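Long-range contact in GTPase-activating protein BEM3 (Saccharomyces cerevisiae S288C, PDB 6FSF), which acts as a GTPase-activating protein for CDC42 and, less efficiently, RHO1, and binds phosphatidylinositol 3-phosphate: residues E181-I193 and R200-H212. Residues are numbered along the deposited sequence; the frame is centred on the assembly and turned at random.
Sequences ETIKLRQSSIELI and RFGTRNGFLITEH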
ATOM      1  N   GLU A 181      10.685   6.983 -17.701  1.00 91.97           N
ATOM      2  CA  GLU A 181      12.039   7.231 -17.224  1.00 96.70           C
ATOM      3  C   GLU A 181      12.849   5.944 -17.328  1.00 98.67           C
ATOM      4  O   GLU A 181      12.322   4.853 -17.098  1.00102.87           O
ATOM      5  CB  GLU A 181      12.047   7.737 -15.774  1.00 97.50           C
ATOM      6  CG  GLU A 181      11.634   9.196 -15.573  1.00 99.73           C
ATOM      7  CD  GLU A 181      10.153   9.365 -15.267  1.00100.60           C
ATOM      8  OE1 GLU A 181       9.691  10.523 -15.178  1.00 98.41           O
ATOM      9  OE2 GLU A 181       9.451   8.343 -15.113  1.00103.69           O
ATOM     10  N   THR A 182      14.133   6.081 -17.665  1.00 98.20           N
ATOM     11  CA  THR A 182      15.049   4.949 -17.768  1.00110.09           C
ATOM     12  C   THR A 182      16.410   5.396 -17.253  1.00115.43           C
ATOM     13  O   THR A 182      16.919   6.439 -17.675  1.00119.62           O
ATOM     14  CB  THR A 182      15.149   4.442 -19.218  1.00117.43           C
ATOM     15  OG1 THR A 182      13.830   4.289 -19.763  1.00122.81           O
ATOM     16  CG2 THR A 182      15.852   3.096 -19.282  1.00116.46           C
ATOM     17  N   ILE A 183      16.998   4.615 -16.343  1.00116.86           N
ATOM     18  CA  ILE A 183      18.135   5.068 -15.549  1.00118.22           C
ATOM     19  C   ILE A 183      19.259   4.040 -15.570  1.00123.61           C
ATOM     20  O   ILE A 183      19.029   2.841 -15.388  1.00131.65           O
ATOM     21  CB  ILE A 183      17.704   5.381 -14.102  1.00115.28           C
ATOM     22  CG1 ILE A 183      16.986   6.719 -14.084  1.00116.27           C
ATOM     23  CG2 ILE A 183      18.903   5.434 -13.172  1.00114.68           C
ATOM     24  CD1 ILE A 183      17.714   7.771 -14.924  1.00126.27           C
ATOM     25  N   LYS A 184      20.481   4.523 -15.785  1.00124.56           N
ATOM     26  CA  LYS A 184      21.686   3.710 -15.676  1.00126.61           C
ATOM     27  C   LYS A 184      22.242   3.828 -14.262  1.00126.50           C
ATOM     28  O   LYS A 184      22.489   4.937 -13.780  1.00130.99           O
ATOM     29  CB  LYS A 184      22.734   4.161 -16.691  1.00132.95           C
ATOM     30  CG  LYS A 184      22.621   3.529 -18.063  1.00135.71           C
ATOM     31  CD  LYS A 184      23.579   4.219 -19.021  1.00137.46           C
ATOM     32  CE  LYS A 184      24.221   3.242 -19.991  1.00138.40           C
ATOM     33  NZ  LYS A 184      25.206   3.951 -20.856  1.00137.91           N
ATOM     34  N   LEU A 185      22.443   2.685 -13.599  1.00125.28           N
ATOM     35  CA  LEU A 185      23.022   2.711 -12.260  1.00125.38           C
ATOM     36  C   LEU A 185      24.531   2.902 -12.292  1.00127.49           C
ATOM     37  O   LEU A 185      25.103   3.438 -11.337  1.00127.34           O
ATOM     38  CB  LEU A 185      22.681   1.428 -11.501  1.00122.20           C
ATOM     39  CG  LEU A 185      21.417   1.433 -10.638  1.00116.19           C
ATOM     40  CD1 LEU A 185      20.164   1.396 -11.500  1.00112.32           C
ATOM     41  CD2 LEU A 185      21.435   0.271  -9.655  1.00119.11           C
ATOM     42  N   ARG A 186      25.192   2.470 -13.368  1.00129.97           N
ATOM     43  CA  ARG A 186      26.643   2.608 -13.442  1.00129.05           C
ATOM     44  C   ARG A 186      27.065   4.063 -13.604  1.00124.18           C
ATOM     45  O   ARG A 186      28.166   4.439 -13.185  1.00127.66           O
ATOM     46  CB  ARG A 186      27.193   1.766 -14.592  1.00132.31           C
ATOM     47  CG  ARG A 186      26.869   0.289 -14.480  1.00130.81           C
ATOM     48  CD  ARG A 186      27.395  -0.472 -15.681  1.00135.05           C
ATOM     49  NE  ARG A 186      26.676  -1.725 -15.885  1.00136.65           N
ATOM     50  CZ  ARG A 186      25.526  -1.823 -16.544  1.00137.27           C
ATOM     51  NH1 ARG A 186      24.962  -0.739 -17.064  1.00135.51           N
ATOM     52  NH2 ARG A 186      24.937  -3.003 -16.686  1.00138.08           N
ATOM     53  N   GLN A 187      26.214   4.893 -14.207  1.00117.99           N
ATOM     54  CA  GLN A 187      26.528   6.308 -14.372  1.00118.87           C
ATOM     55  C   GLN A 187      26.155   7.142 -13.153  1.00123.11           C
ATOM     56  O   GLN A 187      26.610   8.286 -13.036  1.00123.85           O
ATOM     57  CB  GLN A 187      25.809   6.873 -15.601  1.00113.90           C
ATOM     58  CG  GLN A 187      26.166   6.213 -16.929  1.00115.40           C
ATOM     59  CD  GLN A 187      27.500   6.687 -17.478  1.00118.41           C
ATOM     60  OE1 GLN A 187      28.526   6.623 -16.796  1.00122.85           O
ATOM     61  NE2 GLN A 187      27.492   7.173 -18.715  1.00118.31           N
ATOM     62  N   SER A 188      25.364   6.594 -12.237  1.00126.42           N
ATOM     63  CA  SER A 188      24.703   7.383 -11.210  1.00127.32           C
ATOM     64  C   SER A 188      25.309   7.143  -9.832  1.00121.96           C
ATOM     65  O   SER A 188      26.095   6.219  -9.613  1.00123.51           O
ATOM     66  CB  SER A 188      23.200   7.078 -11.182  1.00130.46           C
ATOM     67  OG  SER A 188      22.972   5.692 -11.047  1.00133.66           O
ATOM     68  N   SER A 189      24.926   8.013  -8.901  1.00116.07           N
ATOM     69  CA  SER A 189      25.280   7.905  -7.496  1.00110.18           C
ATOM     70  C   SER A 189      24.006   7.903  -6.662  1.00104.69           C
ATOM     71  O   SER A 189      22.975   8.442  -7.077  1.00103.17           O
ATOM     72  CB  SER A 189      26.196   9.059  -7.063  1.00113.29           C
ATOM     73  OG  SER A 189      25.565  10.314  -7.254  1.00114.95           O
ATOM     74  N   ILE A 190      24.078   7.283  -5.486  1.00100.87           N
ATOM     75  CA  ILE A 190      22.909   7.063  -4.643  1.00 98.47           C
ATOM     76  C   ILE A 190      23.226   7.507  -3.223  1.00 99.61           C
ATOM     77  O   ILE A 190      24.320   7.246  -2.709  1.00102.61           O
ATOM     78  CB  ILE A 190      22.463   5.584  -4.668  1.00100.37           C
ATOM     79  CG1 ILE A 190      22.134   5.135  -6.090  1.00104.44           C
ATOM     80  CG2 ILE A 190      21.256   5.370  -3.764  1.00 93.45           C
ATOM     81  CD1 ILE A 190      23.292   4.484  -6.829  1.00108.79           C
ATOM     82  N   GLU A 191      22.265   8.180  -2.592  1.00 97.50           N
ATOM     83  CA  GLU A 191      22.397   8.623  -1.212  1.00100.51           C
ATOM     84  C   GLU A 191      21.028   8.608  -0.549  1.00 98.70           C
ATOM     85  O   GLU A 191      20.021   8.925  -1.187  1.00 96.41           O
ATOM     86  CB  GLU A 191      23.005  10.030  -1.130  1.00110.91           C
ATOM     87  CG  GLU A 191      22.208  11.094  -1.875  1.00122.21           C
ATOM     88  CD  GLU A 191      22.802  12.482  -1.726  1.00133.00           C
ATOM     89  OE1 GLU A 191      23.672  12.664  -0.850  1.00136.04           O
ATOM     90  OE2 GLU A 191      22.400  13.389  -2.485  1.00136.70           O
ATOM     91  N   LEU A 192      20.998   8.232   0.728  1.00 97.50           N
ATOM     92  CA  LEU A 192      19.765   8.306   1.498  1.00 91.98           C
ATOM     93  C   LEU A 192      19.439   9.752   1.841  1.00 89.76           C
ATOM     94  O   LEU A 192      20.330  10.557   2.128  1.00 90.15           O
ATOM     95  CB  LEU A 192      19.877   7.494   2.789  1.00 91.32           C
ATOM     96  CG  LEU A 192      19.865   5.965   2.756  1.00 93.77           C
ATOM     97  CD1 LEU A 192      21.239   5.418   2.402  1.00 95.32           C
ATOM     98  CD2 LEU A 192      19.393   5.420   4.096  1.00 94.39           C
ATOM     99  N   ILE A 193      18.153  10.079   1.807  1.00 83.32           N
ATOM    100  CA  ILE A 193      17.656  11.345   2.334  1.00 79.16           C
ATOM    101  C   ILE A 193      17.141  11.076   3.752  1.00 80.95           C
ATOM    102  O   ILE A 193      16.261  10.222   3.919  1.00 78.93           O
ATOM    103  CB  ILE A 193      16.547  11.928   1.453  1.00 78.73           C
ATOM    104  CG1 ILE A 193      17.120  12.346   0.096  1.00 81.70           C
ATOM    105  CG2 ILE A 193      15.884  13.108   2.152  1.00 73.74           C
ATOM    106  CD1 ILE A 193      16.147  12.181  -1.049  1.00 78.79           C
ATOM    107  N   ARG A 200      10.446  20.402   2.990  1.00 78.87           N
ATOM    108  CA  ARG A 200       9.253  21.050   2.458  1.00 80.83           C
ATOM    109  C   ARG A 200       8.513  20.202   1.430  1.00 76.41           C
ATOM    110  O   ARG A 200       7.498  20.663   0.894  1.00 73.59           O
ATOM    111  CB  ARG A 200       9.620  22.407   1.850  1.00 83.86           C
ATOM    112  CG  ARG A 200      10.572  22.348   0.660  1.00 86.53           C
ATOM    113  CD  ARG A 200      10.971  23.755   0.224  1.00 94.79           C
ATOM    114  NE  ARG A 200      11.695  23.772  -1.051  1.00104.00           N
ATOM    115  CZ  ARG A 200      13.018  23.696  -1.163  1.00105.73           C
ATOM    116  NH1 ARG A 200      13.776  23.585  -0.075  1.00109.30           N
ATOM    117  NH2 ARG A 200      13.586  23.726  -2.364  1.00107.56           N
ATOM    118  N   PHE A 201       8.979  18.987   1.145  1.00 72.44           N
ATOM    119  CA  PHE A 201       8.315  18.101   0.199  1.00 72.38           C
ATOM    120  C   PHE A 201       7.674  16.890   0.861  1.00 76.81           C
ATOM    121  O   PHE A 201       7.036  16.091   0.168  1.00 70.68           O
ATOM    122  CB  PHE A 201       9.307  17.632  -0.872  1.00 73.29           C
ATOM    123  CG  PHE A 201      10.041  18.750  -1.552  1.00 73.39           C
ATOM    124  CD1 PHE A 201       9.385  19.593  -2.431  1.00 75.60           C
ATOM    125  CD2 PHE A 201      11.392  18.949  -1.321  1.00 69.89           C
ATOM    126  CE1 PHE A 201      10.058  20.621  -3.061  1.00 80.07           C
ATOM    127  CE2 PHE A 201      12.073  19.972  -1.950  1.00 76.64           C
ATOM    128  CZ  PHE A 201      11.405  20.810  -2.820  1.00 73.18           C
ATOM    129  N   GLY A 202       7.819  16.730   2.173  1.00 73.83           N
ATOM    130  CA  GLY A 202       7.282  15.559   2.839  1.00 72.66           C
ATOM    131  C   GLY A 202       8.048  14.291   2.538  1.00 70.22           C
ATOM    132  O   GLY A 202       7.465  13.199   2.567  1.00 70.04           O
ATOM    133  N   THR A 203       9.343  14.411   2.245  1.00 66.98           N
ATOM    134  CA  THR A 203      10.153  13.253   1.902  1.00 60.63           C
ATOM    135  C   THR A 203      10.218  12.278   3.070  1.00 54.37           C
ATOM    136  O   THR A 203      10.358  12.678   4.230  1.00 63.22           O
ATOM    137  CB  THR A 203      11.558  13.704   1.503  1.00 53.34           C
ATOM    138  OG1 THR A 203      11.477  14.592   0.382  1.00 63.44           O
ATOM    139  CG2 THR A 203      12.417  12.506   1.117  1.00 61.38           C
ATOM    140  N   ARG A 204      10.101  10.989   2.753  1.00 59.29           N
ATOM    141  CA  ARG A 204      10.173   9.945   3.760  1.00 59.31           C
ATOM    142  C   ARG A 204      10.504   8.633   3.067  1.00 61.63           C
ATOM    143  O   ARG A 204      10.000   8.363   1.974  1.00 55.77           O
ATOM    144  CB  ARG A 204       8.864   9.830   4.545  1.00 58.31           C
ATOM    145  CG  ARG A 204       8.938   8.902   5.734  1.00 73.47           C
ATOM    146  CD  ARG A 204       7.795   9.159   6.693  1.00 81.71           C
ATOM    147  NE  ARG A 204       7.951   8.402   7.929  1.00 91.94           N
ATOM    148  CZ  ARG A 204       8.828   8.705   8.881  1.00 97.38           C
ATOM    149  NH1 ARG A 204       9.636   9.747   8.731  1.00104.03           N
ATOM    150  NH2 ARG A 204       8.902   7.963   9.977  1.00 94.68           N
ATOM    151  N   ASN A 205      11.350   7.828   3.712  1.00 56.27           N
ATOM    152  CA  ASN A 205      11.853   6.585   3.124  1.00 60.88           C
ATOM    153  C   ASN A 205      12.474   6.852   1.757  1.00 56.30           C
ATOM    154  O   ASN A 205      12.331   6.065   0.821  1.00 64.52           O
ATOM    155  CB  ASN A 205      10.743   5.537   3.016  1.00 64.35           C
ATOM    156  CG  ASN A 205      10.021   5.312   4.326  1.00 63.99           C
ATOM    157  OD1 ASN A 205      10.630   5.324   5.398  1.00 70.28           O
ATOM    158  ND2 ASN A 205       8.714   5.107   4.250  1.00 66.06           N
ATOM    159  N   GLY A 206      13.165   7.983   1.640  1.00 59.27           N
ATOM    160  CA  GLY A 206      13.607   8.447   0.342  1.00 68.06           C
ATOM    161  C   GLY A 206      15.100   8.379   0.096  1.00 74.21           C
ATOM    162  O   GLY A 206      15.899   8.282   1.032  1.00 70.78           O
ATOM    163  N   PHE A 207      15.476   8.429  -1.179  1.00 73.40           N
ATOM    164  CA  PHE A 207      16.871   8.450  -1.588  1.00 70.07           C
ATOM    165  C   PHE A 207      16.978   9.207  -2.904  1.00 78.12           C
ATOM    166  O   PHE A 207      15.986   9.406  -3.611  1.00 80.22           O
ATOM    167  CB  PHE A 207      17.446   7.035  -1.718  1.00 72.30           C
ATOM    168  CG  PHE A 207      16.548   6.077  -2.448  1.00 80.24           C
ATOM    169  CD1 PHE A 207      15.707   5.225  -1.748  1.00 77.35           C
ATOM    170  CD2 PHE A 207      16.545   6.025  -3.832  1.00 80.28           C
ATOM    171  CE1 PHE A 207      14.880   4.342  -2.416  1.00 72.57           C
ATOM    172  CE2 PHE A 207      15.721   5.144  -4.506  1.00 74.89           C
ATOM    173  CZ  PHE A 207      14.887   4.302  -3.797  1.00 73.37           C
ATOM    174  N   LEU A 208      18.197   9.629  -3.227  1.00 74.48           N
ATOM    175  CA  LEU A 208      18.468  10.433  -4.411  1.00 79.04           C
ATOM    176  C   LEU A 208      19.371   9.665  -5.363  1.00 80.50           C
ATOM    177  O   LEU A 208      20.408   9.135  -4.951  1.00 84.38           O
ATOM    178  CB  LEU A 208      19.122  11.766  -4.032  1.00 79.92           C
ATOM    179  CG  LEU A 208      19.704  12.588  -5.185  1.00 82.89           C
ATOM    180  CD1 LEU A 208      18.618  12.928  -6.195  1.00 89.46           C
ATOM    181  CD2 LEU A 208      20.379  13.850  -4.670  1.00 79.21           C
ATOM    182  N   ILE A 209      18.980   9.616  -6.634  1.00 80.04           N
ATOM    183  CA  ILE A 209      19.783   9.020  -7.695  1.00 83.75           C
ATOM    184  C   ILE A 209      20.238  10.141  -8.621  1.00 88.14           C
ATOM    185  O   ILE A 209      19.409  10.815  -9.245  1.00 83.59           O
ATOM    186  CB  ILE A 209      19.002   7.945  -8.467  1.00 82.95           C
ATOM    187  CG1 ILE A 209      18.518   6.851  -7.514  1.00 76.68           C
ATOM    188  CG2 ILE A 209      19.864   7.347  -9.564  1.00 89.10           C
ATOM    189  CD1 ILE A 209      17.839   5.691  -8.208  1.00 68.91           C
ATOM    190  N   THR A 210      21.552  10.344  -8.705  1.00 96.43           N
ATOM    191  CA  THR A 210      22.146  11.416  -9.504  1.00102.44           C
ATOM    192  C   THR A 210      22.888  10.787 -10.679  1.00111.27           C
ATOM    193  O   THR A 210      24.024  10.327 -10.532  1.00114.68           O
ATOM    194  CB  THR A 210      23.081  12.276  -8.657  1.00 97.81           C
ATOM    195  OG1 THR A 210      22.378  12.765  -7.508  1.00 93.76           O
ATOM    196  CG2 THR A 210      23.586  13.459  -9.467  1.00102.36           C
ATOM    197  N   GLU A 211      22.253  10.791 -11.850  1.00114.77           N
ATOM    198  CA  GLU A 211      22.771  10.102 -13.028  1.00118.10           C
ATOM    199  C   GLU A 211      23.654  11.043 -13.841  1.00127.30           C
ATOM    200  O   GLU A 211      23.216  12.129 -14.235  1.00128.62           O
ATOM    201  CB  GLU A 211      21.624   9.573 -13.887  1.00116.12           C
ATOM    202  CG  GLU A 211      22.063   8.640 -15.003  1.00119.73           C
ATOM    203  CD  GLU A 211      20.926   8.274 -15.937  1.00117.97           C
ATOM    204  OE1 GLU A 211      20.156   9.180 -16.318  1.00115.93           O
ATOM    205  OE2 GLU A 211      20.800   7.080 -16.283  1.00120.27           O
ATOM    206  N   HIS A 212      24.887  10.618 -14.102  1.00131.55           N
ATOM    207  CA  HIS A 212      25.821  11.410 -14.895  1.00134.34           C
ATOM    208  C   HIS A 212      25.932  10.865 -16.316  1.00131.60           C
ATOM    209  O   HIS A 212      24.943  10.806 -17.049  1.00126.58           O
ATOM    210  CB  HIS A 212      27.201  11.435 -14.233  1.00140.28           C
ATOM    211  CG  HIS A 212      27.178  11.882 -12.806  1.00143.74           C
ATOM    212  ND1 HIS A 212      26.495  13.004 -12.388  1.00145.63           N
ATOM    213  CD2 HIS A 212      27.756  11.359 -11.698  1.00143.28           C
ATOM    214  CE1 HIS A 212      26.652  13.152 -11.084  1.00143.08           C
ATOM    215  NE2 HIS A 212      27.413  12.168 -10.641  1.00141.53           N
TER
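Glu211 OE2 accepts the backbone N-H of Lys184 at 2.6 Å from Lys184 N, in a nearly straight bond (174°) that meets the oxygen almost head-on, in line with its bond to CD. The carboxylate reaches from strand 206-211 to the end of strand 179-184 because the chain leaves with CG opposite the backbone N (chi1 -170°) and stays extended beyond it. While OE2 takes the N-H, OE1 lies against the CD1 methyl of Ile183, 3.1 Å away. The turn at 185-187 is tied as well: Ser188 OG donates to Lys184 O in the carbonyl plane, on a lone pair. Without the carboxylate, as with an alanine here, the Lys184 N-H would probably lose this acceptor and the turn be less firmly joined to strand 206-211.

Beyond the turn, strand 188-193 runs antiparallel to 206-211. Ser189 pairs with Thr210 and Glu191 with Leu208 through reciprocal backbone bonds, and Ile193 N adds a bond to Gly206 O. On the face shared with Glu211, CG2 of Ile209 sits 3.7 Å from Ser188 CB and also meets Ile183 CG2. On the other face, the stem of Glu191 runs beside Leu208, with Glu191 CG 3.8 Å from Leu208 CB. The side chain of Ile193 meets that of Thr203, in the loop before the strand, nearly perpendicularly, CG2 to CG2 at 3.7 Å. Thr203 OG1 instead bonds Asp199.

This is the PH domain of the tandem PX-PH unit, where 179-184 and 188-193 are the outermost strands of a seven-stranded antiparallel sheet. Glu211 and Ile209 hold the end of 179-184 where the sheet's two ends meet at the barrel corner. The axes of 181-184 and 206-211 lie at 77° there, and a side-chain carboxylate, not a backbone carbonyl, accepts the Lys184 N-H, with apolar contact beside it.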